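Local coordinates for ATP:cob(I)alamin adenosyltransferase (Salmonella enterica subsp. enterica serovar Livingstone, PDB 5CX7), which probably converts cob(I)alamin to adenosylcobalamin, the cofactor of propanediol dehydratase, and has a C-terminal heme-binding domain, at residues 65-78 / 99-111. Residues are numbered along the deposited sequence; the frame is centred on the assembly and turned at random.
Sequences KKAWTAVAMKTATH and GKVVTFGGGYALW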
# COMPACT_ATOMS: atom_id res chain seq x y z
N LYS E 65 1.75 1.20 17.05
CA LYS E 65 1.10 -0.12 16.79
C LYS E 65 0.79 -0.90 18.05
O LYS E 65 -0.26 -1.57 18.14
CB LYS E 65 1.94 -0.96 15.82
CG LYS E 65 1.85 -0.35 14.38
CD LYS E 65 2.68 -1.14 13.43
CE LYS E 65 2.28 -0.68 11.97
NZ LYS E 65 2.95 -1.53 10.98
N LYS E 66 1.73 -0.94 18.97
CA LYS E 66 1.42 -1.60 20.25
C LYS E 66 0.23 -1.04 20.95
O LYS E 66 -0.60 -1.75 21.56
CB LYS E 66 2.64 -1.61 21.17
CG LYS E 66 3.76 -2.49 20.75
CD LYS E 66 4.91 -2.47 21.80
CE LYS E 66 6.19 -3.04 21.20
NZ LYS E 66 7.33 -2.98 22.16
N ALA E 67 0.15 0.30 20.98
CA ALA E 67 -0.92 0.98 21.65
C ALA E 67 -2.23 0.69 20.99
O ALA E 67 -3.26 0.37 21.66
CB ALA E 67 -0.66 2.46 21.67
N TRP E 68 -2.21 0.73 19.63
CA TRP E 68 -3.41 0.41 18.88
C TRP E 68 -3.87 -1.05 19.06
O TRP E 68 -5.07 -1.30 19.25
CB TRP E 68 -3.17 0.66 17.37
CG TRP E 68 -4.42 0.49 16.59
CD1 TRP E 68 -5.34 1.42 16.32
CD2 TRP E 68 -4.82 -0.68 15.88
NE1 TRP E 68 -6.35 0.92 15.51
CE2 TRP E 68 -6.06 -0.36 15.22
CE3 TRP E 68 -4.29 -1.95 15.73
CZ2 TRP E 68 -6.72 -1.26 14.41
CZ3 TRP E 68 -5.03 -2.89 14.99
CH2 TRP E 68 -6.19 -2.52 14.31
N THR E 69 -2.91 -1.98 19.05
CA THR E 69 -3.21 -3.39 19.26
C THR E 69 -3.96 -3.62 20.59
O THR E 69 -4.87 -4.42 20.66
CB THR E 69 -1.90 -4.20 19.27
OG1 THR E 69 -1.21 -4.07 18.01
CG2 THR E 69 -2.15 -5.64 19.51
N ALA E 70 -3.43 -2.98 21.65
CA ALA E 70 -3.99 -3.11 22.96
C ALA E 70 -5.48 -2.80 22.92
O ALA E 70 -6.28 -3.50 23.56
CB ALA E 70 -3.25 -2.24 23.98
N VAL E 71 -5.86 -1.71 22.28
CA VAL E 71 -7.26 -1.34 22.19
C VAL E 71 -8.04 -2.24 21.21
O VAL E 71 -9.17 -2.71 21.54
CB VAL E 71 -7.39 0.16 21.83
CG1 VAL E 71 -8.75 0.62 21.27
CG2 VAL E 71 -7.00 1.07 23.00
N ALA E 72 -7.43 -2.50 20.06
CA ALA E 72 -8.09 -3.26 18.97
C ALA E 72 -8.36 -4.72 19.30
O ALA E 72 -9.26 -5.33 18.74
CB ALA E 72 -7.23 -3.17 17.69
N MET E 73 -7.56 -5.30 20.21
CA MET E 73 -7.72 -6.61 20.74
C MET E 73 -8.07 -6.68 22.27
O MET E 73 -8.17 -7.80 22.78
CB MET E 73 -6.48 -7.42 20.48
CG MET E 73 -6.24 -7.37 18.98
SD MET E 73 -5.55 -8.75 18.24
CE MET E 73 -6.73 -10.02 18.64
N LYS E 74 -8.25 -5.54 22.90
CA LYS E 74 -8.57 -5.45 24.34
C LYS E 74 -7.64 -6.30 25.18
O LYS E 74 -8.07 -7.08 26.03
CB LYS E 74 -10.04 -5.82 24.60
CG LYS E 74 -10.99 -4.90 23.94
CD LYS E 74 -12.45 -5.36 24.20
CE LYS E 74 -13.43 -4.56 23.41
NZ LYS E 74 -14.83 -5.09 23.56
N THR E 75 -6.34 -6.18 24.95
CA THR E 75 -5.38 -7.03 25.58
C THR E 75 -4.05 -6.31 25.75
O THR E 75 -3.81 -5.31 25.11
CB THR E 75 -5.14 -8.29 24.72
OG1 THR E 75 -4.36 -9.23 25.45
CG2 THR E 75 -4.46 -7.94 23.46
N ALA E 76 -3.17 -6.78 26.63
CA ALA E 76 -1.77 -6.33 26.60
C ALA E 76 -1.08 -7.10 25.43
O ALA E 76 -1.41 -8.31 25.18
CB ALA E 76 -1.07 -6.61 27.89
N THR E 77 -0.11 -6.48 24.79
CA THR E 77 0.50 -7.12 23.63
C THR E 77 1.33 -8.37 23.97
O THR E 77 1.36 -9.30 23.16
CB THR E 77 1.29 -6.16 22.78
OG1 THR E 77 2.40 -5.61 23.54
CG2 THR E 77 0.44 -5.06 22.26
N HIS E 78 1.89 -8.46 25.20
CA HIS E 78 2.61 -9.68 25.58
C HIS E 78 1.69 -10.89 25.74
O HIS E 78 2.14 -12.02 25.62
CB HIS E 78 3.47 -9.48 26.87
CG HIS E 78 2.66 -9.29 28.11
ND1 HIS E 78 2.08 -8.10 28.48
CD2 HIS E 78 2.29 -10.19 29.05
CE1 HIS E 78 1.41 -8.26 29.62
NE2 HIS E 78 1.51 -9.53 29.98
N GLY E 99 0.32 -6.01 9.34
CA GLY E 99 1.28 -5.37 10.22
C GLY E 99 0.72 -4.40 11.24
O GLY E 99 1.50 -3.79 11.96
N LYS E 100 -0.61 -4.27 11.35
CA LYS E 100 -1.17 -3.30 12.29
C LYS E 100 -1.08 -3.74 13.75
O LYS E 100 -1.15 -2.90 14.65
CB LYS E 100 -2.61 -2.99 11.97
CG LYS E 100 -2.68 -2.13 10.71
CD LYS E 100 -4.03 -1.50 10.57
CE LYS E 100 -5.09 -2.54 10.34
NZ LYS E 100 -4.89 -3.12 8.99
N VAL E 101 -0.97 -5.03 13.99
CA VAL E 101 -0.89 -5.58 15.33
C VAL E 101 0.55 -6.03 15.62
O VAL E 101 1.22 -6.58 14.75
CB VAL E 101 -1.85 -6.73 15.64
CG1 VAL E 101 -3.29 -6.21 15.57
CG2 VAL E 101 -1.61 -7.94 14.78
N VAL E 102 1.00 -5.75 16.86
CA VAL E 102 2.28 -6.19 17.35
C VAL E 102 2.02 -7.14 18.48
O VAL E 102 1.21 -6.82 19.38
CB VAL E 102 3.16 -4.98 17.79
CG1 VAL E 102 4.41 -5.47 18.50
CG2 VAL E 102 3.55 -4.12 16.58
N THR E 103 2.70 -8.26 18.48
CA THR E 103 2.38 -9.39 19.35
C THR E 103 3.44 -9.73 20.37
O THR E 103 3.43 -10.81 20.99
CB THR E 103 2.09 -10.62 18.48
OG1 THR E 103 3.20 -10.86 17.60
CG2 THR E 103 0.86 -10.33 17.61
N PHE E 104 4.38 -8.80 20.56
CA PHE E 104 5.29 -8.87 21.73
C PHE E 104 5.06 -7.69 22.63
O PHE E 104 4.43 -6.71 22.29
CB PHE E 104 6.78 -9.01 21.28
CG PHE E 104 7.22 -7.99 20.24
CD1 PHE E 104 7.61 -6.70 20.61
CD2 PHE E 104 7.37 -8.36 18.91
CE1 PHE E 104 8.00 -5.76 19.66
CE2 PHE E 104 7.84 -7.44 17.98
CZ PHE E 104 8.09 -6.13 18.33
N GLY E 105 5.62 -7.83 23.85
CA GLY E 105 5.33 -6.90 24.91
C GLY E 105 5.65 -5.46 24.69
O GLY E 105 6.57 -5.05 23.97
N GLY E 106 4.87 -4.65 25.40
CA GLY E 106 5.08 -3.20 25.46
C GLY E 106 3.84 -2.36 25.31
O GLY E 106 3.90 -1.15 25.49
N GLY E 107 2.72 -3.00 24.93
CA GLY E 107 1.46 -2.37 24.82
C GLY E 107 0.52 -2.87 25.91
O GLY E 107 0.50 -4.05 26.17
N TYR E 108 -0.24 -1.96 26.50
CA TYR E 108 -1.23 -2.28 27.49
C TYR E 108 -2.52 -1.53 27.22
O TYR E 108 -2.53 -0.37 26.80
CB TYR E 108 -0.73 -1.87 28.89
CG TYR E 108 0.30 -2.78 29.38
CD1 TYR E 108 1.62 -2.58 29.00
CD2 TYR E 108 0.03 -3.80 30.26
CE1 TYR E 108 2.61 -3.38 29.49
CE2 TYR E 108 1.03 -4.68 30.71
CZ TYR E 108 2.33 -4.41 30.32
OH TYR E 108 3.38 -5.17 30.72
N ALA E 109 -3.62 -2.22 27.44
CA ALA E 109 -4.94 -1.63 27.40
C ALA E 109 -5.21 -0.96 28.75
O ALA E 109 -4.76 -1.43 29.78
CB ALA E 109 -5.97 -2.69 27.16
N LEU E 110 -5.87 0.18 28.71
CA LEU E 110 -6.11 1.00 29.90
C LEU E 110 -7.62 0.97 30.18
O LEU E 110 -8.42 1.33 29.32
CB LEU E 110 -5.65 2.40 29.68
CG LEU E 110 -4.20 2.55 29.20
CD1 LEU E 110 -3.89 4.00 28.90
CD2 LEU E 110 -3.21 2.01 30.21
N TRP E 111 -7.97 0.62 31.41
CA TRP E 111 -9.37 0.46 31.84
C TRP E 111 -9.68 1.23 33.13
O TRP E 111 -8.81 1.43 33.97
CB TRP E 111 -9.65 -1.00 32.16
CG TRP E 111 -9.47 -1.96 31.08
CD1 TRP E 111 -8.32 -2.51 30.67
CD2 TRP E 111 -10.50 -2.51 30.24
NE1 TRP E 111 -8.55 -3.36 29.62
CE2 TRP E 111 -9.88 -3.36 29.33
CE3 TRP E 111 -11.90 -2.37 30.21
CZ2 TRP E 111 -10.61 -4.11 28.38
CZ3 TRP E 111 -12.62 -3.07 29.26
CH2 TRP E 111 -12.00 -3.93 28.36
O HOH W 1 -7.35 -6.09 28.66
O HOH W 2 2.78 -5.81 26.89
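Thr77 OG1 sits in the bend 104-107, giving its proton to Phe104 O (2.6 Å) from above the carbonyl plane and accepting a hydrogen bond from Gly107 N at 3.0 Å. With chi1 at 63° the hydroxyl lies between the backbone N and carbonyl carbon of Thr77, whence it reaches both Phe104 O and Gly107 N. Thr77 N returns a bond to Gly107 O (2.9 Å, 161°), and water 2 links that oxygen to Gly106 N and His78 ND1. Lys66 runs extended past Val102 CG1; its side chain crosses that of Phe104 at about a right angle, and NZ bonds Gly105 O (2.9 Å). Thr69 OG1 donates to Lys65 O and accepts a bond from Val102 N (3.0 Å), tying helix 59-72 to the segment leading into strand 107-112. This is an outer strand, within this chain, of the antiparallel sheet of the GAF-like HbpS domain; the axes of 65-72 and 107-111 cross at -45°, Ala70 CB resting 3.4 Å from Tyr108 C. A Schellman motif with Lys74 at C-prime ends the helix, and beyond it Ala76 CB touches Tyr108 CD2 (3.8 Å). Farther out, Lys66 NZ also salt-bridges Asp130 OD2 and hydrogen-bonds Ile122 O, and His96 of a second subunit meets the Phe104 ring.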